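Local coordinates for protein AxyAgu115A (Amphibacillus xylanus NBRC 15112, PDB 6NPS) that is a family GH115 alpha-glucuronidase that probably hydrolyses glucuronic acid side groups from arabinoglucuronoxylan, at residues Tyr420-Ser426 / Ala517-Glu523; Leu581-Trp585 / Glu638-Phe642; Gly415-Ser419 / Trp906-Ile911; Leu382-Gly388 / Met407-Tyr413. The protein carries 3 engineered substitutions. The contacts are given in a common frame with arbitrary orientation. Residues are numbered along the deposited sequence.

How the interactions relate
Interaction 4 lies at the C-terminal ends of the parallel barrel strands 379-383 and 405-410, which pair there. The chain that leaves strand 405-410 then supplies 415-419 to interaction 3 and 420-426 to interaction 1. Interaction 1 meets the end of helix 500-519. Interaction 2 lies farther out on helix 564-596, next to interaction 1, with centres about 10 Å apart. Interactions 2 and 4 are the farthest apart, at about 23 Å between centres, and do not touch. Along the chain interaction 4 closes first, then interaction 1, then interaction 2. Interaction 3 closes last, with 1 and 2 nested inside its loop, and ties the C-terminal domain to the barrel loops.

Interaction 1. Residues Tyr420-Ser426 / Ala517-Glu523; sequences YEWINSS and AHNRRPE
The guanidinium of Arg521 lies flat on Tyr420, centres 3.8 Å apart and planes at 13°, a cation-pi stack. Arg521 CD adds a CH-pi contact over the ring, reaching 3.4 Å from Tyr420 CG. Tyr420 takes chi1 p; Arg521 is m, t, t along chi1 to chi3. Segment 420-426 is an irregular loop; 517-523 ends helix 500-519 and runs on. The CA atoms of Ser425 and Ala517 approach to 4.8 Å, those of Tyr420 and Glu523 to 6.3 Å. The contact ties the loop between barrel strand 405-410 and helix 428-440 to the C-terminal end of helix 500-519, within the GH115 family region. Arg521 NH1 donates to Ser425 OG at 2.9 Å. Glu421 N donates to Glu523 OE2 at 2.9 Å. A water accepts from Trp422 N (3.0 Å) and donates to Glu523 OE1 (2.7 Å). Asn424 OD1 closes an Asx turn with Ser426 N (2.9 Å). Pro522 CB meets the Trp422 ring edge, 4.0 Å from Trp422 CE3. Tyr420 OH is hydrogen-bonded to Asn386 O.

Interaction 2. Residues Leu581-Trp585 / Glu638-Phe642; sequences LQKMW and EHIGF
Three side chains of helix 564-596 meet the irregular loop 638-642 through apolar surfaces. Gly641 in the loop takes a positive phi (65/42). The CA atoms of Leu581 and Ile640 are 7.9 Å apart, those of Trp585 and Gly641 9.1 Å. Leu581 has chi1 t, with chi2 between wells at 149°. Leu581 CD1 lies 3.8 Å from His639 CD2, at the edge of the imidazole, and 4.0 Å from Ile640 CG1. Met584 is extended through chi1 and chi2 (t, t) and turns at chi3 (p), which brings Met584 CE to 4.0 Å from Ile640 CG2. With chi1 m and chi2 117°, Trp585 CZ2 lies 3.8 Å from Ile640 CG2 and 3.7 Å from Gly641 CA. Ile640 (chi1 m, chi2 t) touches all three helix side chains. A CB on Gly641 would crowd Trp585 CZ2. Helix 601-629 also packs on Met584 and Ile640 through Leu613, so the loop is held against two helices. His639 (chi1 p) stacks on Trp422, and its nitrogens bond to Ser637 and Asp616. One water accepts from Gly641 N at 2.8 Å and weakly from Trp585 NE1 at 3.0 Å. The chemistry implies a buried, mainly hydrophobic join; the water takes up two N-H groups.

Interaction 3. Residues Gly415-Ser419 / Trp906-Ile911; sequences GGPVS and WGIDVI
Apolar contacts dominate this join between the loop 415-419 and helix 904-912. Pro417, preceded by a cis peptide bond, points toward the helix. Pro417 CA is 6.0 Å from Gly907 CA. Pro417 CD lies 3.9 Å from Trp906 CZ3 and 3.8 Å from Val910 CG1, while Pro417 CB is 3.8 Å from Ile911 CG1. Val418 CG2 (chi1 t) is 4.0 Å from Ile911 CD1. Ile911 is m, m, and Trp906 has chi1 t with chi2 86°. Pro417 CG also approaches the carbonyl Gly907 O at 3.6 Å.

Between the two segments no polar bond is found; hydrogen bonds are internal or go to neighbouring residues. Gly415 N donates to Ser419 OG at 3.0 Å, and Ser419 OG also bonds to Trp645 O. Val910 N donates to Trp906 O at 2.9 Å. The indole nitrogen of Trp906 bonds to Asp385, and Gly416 O accepts from His387. A helix of the GH115 C-terminal domain here meets a loop of the TIM-barrel domain, probably the catalytic one: a domain interface.

Interaction 4. Residues Leu382-Gly388 / Met407-Tyr413; sequences LCDDNHG and MYYHFDY
Strands 379-383 and 405-410 run parallel, with Leu382 opposite Met407 (CA-CA 4.9 Å) and Cys383 opposite Tyr408 (CA-CA 4.6 Å). Tyr408 N donates to Leu382 O at 2.9 Å, and Asp384 N to Tyr408 O at 3.0 Å. The Asp384 carboxylate (chi1 p) gathers four donors. Asp384 OD1 accepts from His410 ND1 at 2.8 Å, a His-carboxylate hydrogen bond, and from Asn386 N at 3.0 Å, an Asx turn. Asp384 OD2 accepts from His410 N at 3.1 Å and weakly from Gly388 N at 3.0 Å. Asp385 OD1 makes a second Asx turn with His387 N at 2.9 Å, and Asp385 OD2 accepts from Trp906, Asn389 and Asn870. Tyr409 OH is 2.7 Å from Gly388 O, a weak and unsettled bond. Asn386 OD1 bonds to Tyr353 and His387 NE2 to Gly416. Tyr408 OH is hydrogen-bonded to Asn450 and to a glycerol, probably from the crystallisation liquor, which may mark a pocket. Asn386 has positive phi (83/-2). Asn386 CB sits 3.4 Å over the Tyr413 ring centroid, and Asn386 CA 3.9 Å over that of His410. Tyr413 and His387 form an offset edge-to-face pair, centroids 5.6 Å apart, planes at 73°. Met407 CE (chi1 t) packs 3.7 Å from Leu382 CB. In the eight-stranded parallel barrel, strand 446-450 flanks 405-410, helix 428-440 covers Met407 and Tyr409, and helix 904-912 packs on Asp385 and His387.

Interaction 1. Residues Tyr420-Ser426 / Ala517-Glu523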
# COMPACT_ATOMS: atom_id res chain seq x y z
N TYR A 420 15.62 -9.70 -18.60
CA TYR A 420 15.95 -10.95 -17.92
C TYR A 420 17.33 -11.38 -18.41
O TYR A 420 17.54 -11.70 -19.60
CB TYR A 420 14.89 -12.03 -18.13
CG TYR A 420 14.54 -12.36 -19.56
CD1 TYR A 420 13.71 -11.52 -20.32
CD2 TYR A 420 14.97 -13.55 -20.11
CE1 TYR A 420 13.40 -11.84 -21.63
CE2 TYR A 420 14.67 -13.88 -21.42
CZ TYR A 420 13.88 -13.04 -22.16
OH TYR A 420 13.59 -13.41 -23.45
N GLU A 421 18.28 -11.33 -17.49
CA GLU A 421 19.67 -11.47 -17.90
C GLU A 421 20.55 -12.11 -16.84
O GLU A 421 21.77 -12.11 -17.02
CB GLU A 421 20.31 -10.09 -18.22
CG GLU A 421 19.49 -9.11 -19.03
CD GLU A 421 20.25 -7.80 -19.30
OE1 GLU A 421 21.35 -7.86 -19.89
OE2 GLU A 421 19.74 -6.72 -18.92
N TRP A 422 20.01 -12.63 -15.73
CA TRP A 422 20.87 -13.06 -14.64
C TRP A 422 21.16 -14.56 -14.71
O TRP A 422 22.31 -14.99 -14.88
CB TRP A 422 20.19 -12.67 -13.31
CG TRP A 422 20.91 -13.12 -12.09
CD1 TRP A 422 22.23 -12.93 -11.80
CD2 TRP A 422 20.34 -13.81 -10.99
NE1 TRP A 422 22.52 -13.47 -10.58
CE2 TRP A 422 21.39 -14.03 -10.05
CE3 TRP A 422 19.06 -14.29 -10.71
CZ2 TRP A 422 21.19 -14.70 -8.85
CZ3 TRP A 422 18.86 -14.99 -9.50
CH2 TRP A 422 19.92 -15.18 -8.58
N ILE A 423 20.12 -15.37 -14.54
CA ILE A 423 20.21 -16.83 -14.57
C ILE A 423 19.11 -17.32 -15.50
O ILE A 423 18.03 -16.71 -15.55
CB ILE A 423 20.04 -17.44 -13.16
CG1 ILE A 423 21.19 -17.08 -12.26
CG2 ILE A 423 20.06 -18.95 -13.20
CD1 ILE A 423 21.06 -17.78 -10.91
N ASN A 424 19.38 -18.40 -16.24
CA ASN A 424 18.38 -19.07 -17.10
C ASN A 424 16.99 -19.09 -16.45
O ASN A 424 16.83 -19.52 -15.30
CB ASN A 424 18.83 -20.52 -17.38
CG ASN A 424 17.81 -21.33 -18.18
OD1 ASN A 424 17.16 -20.82 -19.08
ND2 ASN A 424 17.68 -22.62 -17.86
N SER A 425 15.98 -18.64 -17.21
CA SER A 425 14.58 -18.76 -16.81
C SER A 425 13.73 -19.30 -17.96
O SER A 425 12.51 -19.10 -17.97
CB SER A 425 14.04 -17.40 -16.33
OG SER A 425 14.26 -16.42 -17.34
N SER A 426 14.35 -19.98 -18.93
CA SER A 426 13.66 -20.61 -20.05
C SER A 426 13.41 -22.10 -19.78
O SER A 426 14.10 -22.76 -19.00
CB SER A 426 14.44 -20.44 -21.35
OG SER A 426 14.72 -19.05 -21.57
N ALA A 517 10.87 -20.53 -12.61
CA ALA A 517 11.46 -19.31 -13.15
C ALA A 517 10.69 -18.81 -14.37
O ALA A 517 10.54 -17.59 -14.55
CB ALA A 517 12.93 -19.50 -13.54
N HIS A 518 10.23 -19.70 -15.20
CA HIS A 518 9.53 -19.29 -16.35
C HIS A 518 8.18 -18.72 -16.04
O HIS A 518 7.68 -18.01 -16.79
CB HIS A 518 9.60 -20.33 -17.46
CG HIS A 518 8.32 -21.00 -17.76
ND1 HIS A 518 7.66 -21.75 -16.83
CD2 HIS A 518 7.59 -21.05 -18.89
CE1 HIS A 518 6.56 -22.22 -17.38
NE2 HIS A 518 6.50 -21.81 -18.62
N ASN A 519 7.62 -19.05 -14.92
CA ASN A 519 6.32 -18.50 -14.53
C ASN A 519 6.42 -17.03 -14.10
O ASN A 519 5.44 -16.28 -14.24
CB ASN A 519 5.71 -19.33 -13.38
CG ASN A 519 5.06 -20.58 -13.90
OD1 ASN A 519 4.93 -20.74 -15.11
ND2 ASN A 519 4.63 -21.49 -12.98
N ARG A 520 7.57 -16.61 -13.56
CA ARG A 520 7.81 -15.18 -13.27
C ARG A 520 9.32 -15.02 -13.24
O ARG A 520 9.95 -15.48 -12.28
CB ARG A 520 7.20 -14.78 -11.93
CG ARG A 520 7.28 -13.28 -11.61
CD ARG A 520 6.40 -12.56 -12.64
NE ARG A 520 6.17 -11.21 -12.27
CZ ARG A 520 5.08 -10.51 -12.52
NH1 ARG A 520 4.05 -11.06 -13.15
NH2 ARG A 520 5.03 -9.26 -12.12
N ARG A 521 9.90 -14.37 -14.27
CA ARG A 521 11.34 -14.33 -14.38
C ARG A 521 11.94 -13.52 -13.21
O ARG A 521 11.26 -12.68 -12.61
CB ARG A 521 11.73 -13.75 -15.73
CG ARG A 521 11.28 -14.63 -16.92
CD ARG A 521 12.00 -14.14 -18.17
NE ARG A 521 11.37 -14.50 -19.44
CZ ARG A 521 11.74 -15.54 -20.19
NH1 ARG A 521 12.72 -16.35 -19.78
NH2 ARG A 521 11.14 -15.76 -21.36
N PRO A 522 13.18 -13.80 -12.84
CA PRO A 522 13.73 -13.29 -11.56
C PRO A 522 13.60 -11.79 -11.31
O PRO A 522 13.13 -11.39 -10.24
CB PRO A 522 15.21 -13.69 -11.66
CG PRO A 522 15.21 -14.90 -12.48
CD PRO A 522 14.05 -14.85 -13.42
N GLU A 523 14.05 -10.95 -12.25
CA GLU A 523 14.04 -9.51 -12.05
C GLU A 523 12.62 -8.99 -11.89
O GLU A 523 12.39 -7.96 -11.24
CB GLU A 523 14.74 -8.81 -13.24
CG GLU A 523 16.23 -9.11 -13.37
CD GLU A 523 16.57 -10.32 -14.29
OE1 GLU A 523 15.72 -11.28 -14.41
OE2 GLU A 523 17.70 -10.30 -14.89
O HOH W 1 17.16 -13.44 -15.09
O HOH W 2 13.02 -17.56 -23.35

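Interaction 2. Residues Leu581-Trp585 / Glu638-Phe642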
# COMPACT_ATOMS: atom_id res chain seq x y z
N LEU A 581 15.51 -16.73 -4.62
CA LEU A 581 14.92 -15.42 -4.91
C LEU A 581 13.39 -15.48 -4.91
O LEU A 581 12.73 -14.56 -4.41
CB LEU A 581 15.41 -14.95 -6.28
CG LEU A 581 14.88 -13.56 -6.68
CD1 LEU A 581 15.97 -12.95 -7.54
CD2 LEU A 581 13.60 -13.69 -7.52
N GLN A 582 12.81 -16.52 -5.53
CA GLN A 582 11.35 -16.69 -5.48
C GLN A 582 10.88 -16.79 -4.03
O GLN A 582 9.94 -16.11 -3.62
CB GLN A 582 10.93 -17.94 -6.25
CG GLN A 582 11.31 -17.97 -7.71
CD GLN A 582 10.28 -17.29 -8.58
OE1 GLN A 582 9.10 -17.27 -8.24
NE2 GLN A 582 10.72 -16.72 -9.71
N LYS A 583 11.56 -17.62 -3.23
CA LYS A 583 11.17 -17.82 -1.84
C LYS A 583 11.20 -16.52 -1.06
O LYS A 583 10.30 -16.24 -0.26
CB LYS A 583 12.11 -18.83 -1.21
CG LYS A 583 11.96 -19.05 0.29
CD LYS A 583 13.00 -20.12 0.70
CE LYS A 583 13.05 -20.38 2.22
NZ LYS A 583 14.32 -21.17 2.46
N MET A 584 12.24 -15.73 -1.26
CA MET A 584 12.38 -14.45 -0.58
C MET A 584 11.15 -13.59 -0.78
O MET A 584 10.62 -13.02 0.17
CB MET A 584 13.62 -13.71 -1.09
CG MET A 584 13.79 -12.33 -0.45
SD MET A 584 15.27 -11.50 -1.14
CE MET A 584 14.67 -11.07 -2.76
N TRP A 585 10.71 -13.47 -2.03
CA TRP A 585 9.57 -12.62 -2.34
C TRP A 585 8.26 -13.20 -1.84
O TRP A 585 7.35 -12.46 -1.46
CB TRP A 585 9.50 -12.38 -3.84
CG TRP A 585 10.54 -11.39 -4.32
CD1 TRP A 585 11.56 -11.63 -5.19
CD2 TRP A 585 10.62 -10.00 -3.98
NE1 TRP A 585 12.28 -10.48 -5.42
CE2 TRP A 585 11.73 -9.46 -4.68
CE3 TRP A 585 9.86 -9.16 -3.13
CZ2 TRP A 585 12.10 -8.12 -4.58
CZ3 TRP A 585 10.23 -7.83 -3.03
CH2 TRP A 585 11.34 -7.31 -3.76
N GLU A 638 22.68 -7.05 -11.51
CA GLU A 638 21.58 -6.73 -10.61
C GLU A 638 20.35 -7.48 -11.07
O GLU A 638 20.04 -7.51 -12.26
CB GLU A 638 21.26 -5.22 -10.62
CG GLU A 638 22.28 -4.36 -9.91
CD GLU A 638 22.40 -4.73 -8.44
OE1 GLU A 638 21.36 -4.88 -7.77
OE2 GLU A 638 23.55 -4.90 -7.97
N HIS A 639 19.65 -8.10 -10.11
CA HIS A 639 18.55 -8.98 -10.49
C HIS A 639 17.36 -8.95 -9.52
O HIS A 639 16.42 -9.74 -9.70
CB HIS A 639 19.07 -10.40 -10.64
CG HIS A 639 19.80 -10.90 -9.45
ND1 HIS A 639 21.13 -10.62 -9.22
CD2 HIS A 639 19.38 -11.64 -8.39
CE1 HIS A 639 21.50 -11.17 -8.07
NE2 HIS A 639 20.47 -11.81 -7.56
N ILE A 640 17.35 -8.07 -8.52
CA ILE A 640 16.33 -8.09 -7.48
C ILE A 640 15.45 -6.86 -7.60
O ILE A 640 15.95 -5.73 -7.58
CB ILE A 640 16.96 -8.20 -6.08
CG1 ILE A 640 17.54 -9.62 -5.89
CG2 ILE A 640 15.84 -7.97 -4.96
CD1 ILE A 640 18.47 -9.74 -4.66
N GLY A 641 14.13 -7.08 -7.68
CA GLY A 641 13.16 -5.99 -7.46
C GLY A 641 13.20 -4.87 -8.49
O GLY A 641 13.11 -3.70 -8.12
N PHE A 642 13.33 -5.20 -9.78
CA PHE A 642 13.33 -4.13 -10.79
C PHE A 642 12.01 -3.37 -10.70
O PHE A 642 10.96 -3.98 -10.49
CB PHE A 642 13.49 -4.70 -12.21
CG PHE A 642 14.89 -5.04 -12.58
CD1 PHE A 642 15.84 -5.35 -11.60
CD2 PHE A 642 15.29 -5.04 -13.93
CE1 PHE A 642 17.17 -5.66 -11.96
CE2 PHE A 642 16.58 -5.38 -14.30
CZ PHE A 642 17.53 -5.69 -13.33
O HOH W 3 13.19 -9.72 -8.16

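Interaction 3. Residues Gly415-Ser419 / Trp906-Ile911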
# COMPACT_ATOMS: atom_id res chain seq x y z
N GLY A 415 15.76 -5.12 -22.16
CA GLY A 415 14.75 -4.26 -22.76
C GLY A 415 13.44 -4.42 -22.02
O GLY A 415 13.41 -5.01 -20.94
N GLY A 416 12.36 -3.89 -22.60
CA GLY A 416 11.07 -3.93 -21.93
C GLY A 416 10.25 -5.21 -22.18
O GLY A 416 10.54 -5.97 -23.11
N PRO A 417 9.19 -5.45 -21.36
CA PRO A 417 8.81 -4.63 -20.19
C PRO A 417 9.79 -4.73 -19.01
O PRO A 417 9.88 -3.78 -18.25
CB PRO A 417 7.43 -5.21 -19.77
CG PRO A 417 6.91 -5.89 -20.97
CD PRO A 417 8.14 -6.44 -21.68
N VAL A 418 10.45 -5.87 -18.83
CA VAL A 418 11.44 -6.11 -17.78
C VAL A 418 12.54 -6.99 -18.39
O VAL A 418 12.24 -8.05 -18.97
CB VAL A 418 10.87 -6.85 -16.53
CG1 VAL A 418 11.94 -6.87 -15.36
CG2 VAL A 418 9.51 -6.25 -16.06
N SER A 419 13.79 -6.61 -18.19
CA SER A 419 14.90 -7.40 -18.70
C SER A 419 14.98 -8.72 -17.96
O SER A 419 14.47 -8.88 -16.85
CB SER A 419 16.22 -6.64 -18.56
OG SER A 419 16.14 -5.36 -19.17
N TRP A 906 -0.05 -6.72 -24.53
CA TRP A 906 1.05 -7.63 -24.80
C TRP A 906 2.04 -7.59 -23.65
O TRP A 906 2.52 -8.64 -23.20
CB TRP A 906 1.74 -7.25 -26.14
CG TRP A 906 3.12 -7.98 -26.30
CD1 TRP A 906 3.33 -9.23 -26.81
CD2 TRP A 906 4.41 -7.50 -25.88
NE1 TRP A 906 4.67 -9.55 -26.74
CE2 TRP A 906 5.35 -8.50 -26.18
CE3 TRP A 906 4.86 -6.31 -25.28
CZ2 TRP A 906 6.72 -8.37 -25.88
CZ3 TRP A 906 6.25 -6.16 -25.03
CH2 TRP A 906 7.16 -7.18 -25.34
N GLY A 907 2.34 -6.39 -23.14
CA GLY A 907 3.36 -6.25 -22.12
C GLY A 907 2.95 -6.83 -20.77
O GLY A 907 3.77 -7.47 -20.10
N ILE A 908 1.70 -6.60 -20.35
CA ILE A 908 1.18 -7.26 -19.14
C ILE A 908 1.26 -8.77 -19.29
O ILE A 908 1.76 -9.49 -18.41
CB ILE A 908 -0.28 -6.84 -18.88
CG1 ILE A 908 -0.38 -5.36 -18.49
CG2 ILE A 908 -0.91 -7.71 -17.75
CD1 ILE A 908 -1.76 -4.83 -18.76
N ASP A 909 0.75 -9.29 -20.42
CA ASP A 909 0.63 -10.74 -20.56
C ASP A 909 1.99 -11.41 -20.65
O ASP A 909 2.15 -12.54 -20.20
CB ASP A 909 -0.20 -11.07 -21.82
CG ASP A 909 -1.64 -10.55 -21.75
OD1 ASP A 909 -2.08 -10.10 -20.66
OD2 ASP A 909 -2.35 -10.57 -22.78
N VAL A 910 2.99 -10.74 -21.25
CA VAL A 910 4.28 -11.41 -21.42
C VAL A 910 4.99 -11.58 -20.06
O VAL A 910 5.62 -12.61 -19.80
CB VAL A 910 5.08 -10.61 -22.50
CG1 VAL A 910 5.86 -9.45 -21.93
CG2 VAL A 910 5.95 -11.49 -23.27
N ILE A 911 4.84 -10.62 -19.16
CA ILE A 911 5.41 -10.71 -17.81
C ILE A 911 4.63 -11.72 -16.94
O ILE A 911 5.22 -12.44 -16.13
CB ILE A 911 5.41 -9.31 -17.16
CG1 ILE A 911 6.27 -8.37 -18.04
CG2 ILE A 911 5.96 -9.33 -15.72
CD1 ILE A 911 7.63 -8.95 -18.38

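Interaction 4. Residues Leu382-Gly388 / Met407-Tyr413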
# COMPACT_ATOMS: atom_id res chain seq x y z
N LEU A 382 13.02 -13.89 -39.34
CA LEU A 382 11.94 -13.50 -38.45
C LEU A 382 12.46 -13.49 -37.02
O LEU A 382 13.52 -14.04 -36.70
CB LEU A 382 10.74 -14.47 -38.58
CG LEU A 382 10.18 -14.52 -40.02
CD1 LEU A 382 9.33 -15.75 -40.29
CD2 LEU A 382 9.40 -13.27 -40.34
N CYS A 383 11.70 -12.86 -36.13
CA CYS A 383 12.18 -12.71 -34.76
C CYS A 383 11.02 -13.00 -33.83
O CYS A 383 9.86 -12.78 -34.19
CB CYS A 383 12.72 -11.29 -34.53
SG CYS A 383 13.98 -10.83 -35.82
N ASP A 384 11.34 -13.53 -32.64
CA ASP A 384 10.34 -13.60 -31.59
C ASP A 384 10.10 -12.20 -31.01
O ASP A 384 10.63 -11.20 -31.49
CB ASP A 384 10.75 -14.60 -30.50
CG ASP A 384 11.88 -14.08 -29.58
OD1 ASP A 384 12.50 -13.01 -29.85
OD2 ASP A 384 12.15 -14.77 -28.55
N ASP A 385 9.27 -12.12 -29.97
CA ASP A 385 8.90 -10.84 -29.40
C ASP A 385 9.85 -10.41 -28.29
O ASP A 385 9.48 -9.54 -27.49
CB ASP A 385 7.46 -10.89 -28.89
CG ASP A 385 7.26 -11.89 -27.73
OD1 ASP A 385 8.20 -12.63 -27.33
OD2 ASP A 385 6.13 -11.92 -27.20
N ASN A 386 11.04 -11.01 -28.20
CA ASN A 386 12.11 -10.71 -27.25
C ASN A 386 11.82 -11.43 -25.95
O ASN A 386 12.64 -11.39 -25.04
CB ASN A 386 12.34 -9.19 -27.03
CG ASN A 386 12.87 -8.52 -28.29
OD1 ASN A 386 13.89 -8.96 -28.82
ND2 ASN A 386 12.19 -7.49 -28.78
N HIS A 387 10.69 -12.14 -25.86
CA HIS A 387 10.33 -12.87 -24.65
C HIS A 387 10.05 -14.33 -24.92
O HIS A 387 9.52 -15.01 -24.04
CB HIS A 387 9.16 -12.18 -23.99
CG HIS A 387 9.56 -10.85 -23.44
ND1 HIS A 387 9.90 -10.67 -22.12
CD2 HIS A 387 9.77 -9.66 -24.06
CE1 HIS A 387 10.27 -9.41 -21.93
NE2 HIS A 387 10.21 -8.78 -23.10
N GLY A 388 10.41 -14.82 -26.10
CA GLY A 388 10.28 -16.23 -26.37
C GLY A 388 8.98 -16.65 -27.01
O GLY A 388 8.71 -17.86 -27.12
N MET A 407 15.06 -17.64 -37.84
CA MET A 407 14.38 -17.28 -36.59
C MET A 407 15.43 -16.84 -35.59
O MET A 407 16.43 -17.54 -35.36
CB MET A 407 13.55 -18.43 -36.02
CG MET A 407 12.83 -18.07 -34.64
SD MET A 407 11.73 -16.61 -34.80
CE MET A 407 10.62 -17.17 -36.09
N TYR A 408 15.20 -15.67 -35.00
CA TYR A 408 16.02 -15.12 -33.93
C TYR A 408 15.19 -15.19 -32.64
O TYR A 408 14.15 -14.54 -32.54
CB TYR A 408 16.42 -13.69 -34.29
CG TYR A 408 17.16 -12.96 -33.20
CD1 TYR A 408 18.01 -13.63 -32.33
CD2 TYR A 408 17.00 -11.58 -33.05
CE1 TYR A 408 18.68 -12.94 -31.30
CE2 TYR A 408 17.68 -10.88 -32.05
CZ TYR A 408 18.50 -11.57 -31.18
OH TYR A 408 19.15 -10.88 -30.17
N TYR A 409 15.65 -16.01 -31.69
CA TYR A 409 14.94 -16.39 -30.48
C TYR A 409 15.73 -15.87 -29.29
O TYR A 409 16.92 -15.57 -29.42
CB TYR A 409 14.77 -17.93 -30.43
CG TYR A 409 13.70 -18.39 -29.46
CD1 TYR A 409 12.34 -18.36 -29.81
CD2 TYR A 409 14.04 -18.86 -28.21
CE1 TYR A 409 11.34 -18.77 -28.90
CE2 TYR A 409 13.04 -19.28 -27.27
CZ TYR A 409 11.70 -19.23 -27.65
OH TYR A 409 10.70 -19.64 -26.77
N HIS A 410 15.06 -15.63 -28.15
CA HIS A 410 15.72 -15.07 -26.96
C HIS A 410 15.61 -16.00 -25.76
O HIS A 410 14.51 -16.41 -25.38
CB HIS A 410 15.11 -13.71 -26.56
CG HIS A 410 15.53 -12.57 -27.44
ND1 HIS A 410 14.98 -12.37 -28.68
CD2 HIS A 410 16.45 -11.59 -27.27
CE1 HIS A 410 15.52 -11.30 -29.23
NE2 HIS A 410 16.41 -10.80 -28.39
N PHE A 411 16.76 -16.31 -25.14
CA PHE A 411 16.87 -16.81 -23.78
C PHE A 411 17.27 -15.72 -22.81
O PHE A 411 17.40 -16.00 -21.62
CB PHE A 411 17.95 -17.91 -23.66
CG PHE A 411 17.68 -19.17 -24.45
CD1 PHE A 411 16.42 -19.45 -24.96
CD2 PHE A 411 18.71 -20.07 -24.68
CE1 PHE A 411 16.17 -20.63 -25.65
CE2 PHE A 411 18.47 -21.24 -25.41
CZ PHE A 411 17.21 -21.51 -25.90
N ASP A 412 17.51 -14.49 -23.30
CA ASP A 412 18.10 -13.39 -22.55
C ASP A 412 17.72 -12.12 -23.28
O ASP A 412 17.75 -12.09 -24.51
CB ASP A 412 19.62 -13.58 -22.48
CG ASP A 412 20.33 -12.67 -21.48
OD1 ASP A 412 20.42 -11.44 -21.73
OD2 ASP A 412 20.83 -13.19 -20.45
N TYR A 413 17.32 -11.09 -22.55
CA TYR A 413 16.93 -9.86 -23.22
C TYR A 413 17.12 -8.66 -22.31
O TYR A 413 16.68 -8.66 -21.16
CB TYR A 413 15.48 -9.94 -23.68
CG TYR A 413 15.01 -8.69 -24.41
CD1 TYR A 413 15.66 -8.25 -25.56
CD2 TYR A 413 13.88 -7.99 -23.96
CE1 TYR A 413 15.24 -7.10 -26.24
CE2 TYR A 413 13.43 -6.89 -24.64
CZ TYR A 413 14.11 -6.45 -25.77
OH TYR A 413 13.68 -5.35 -26.43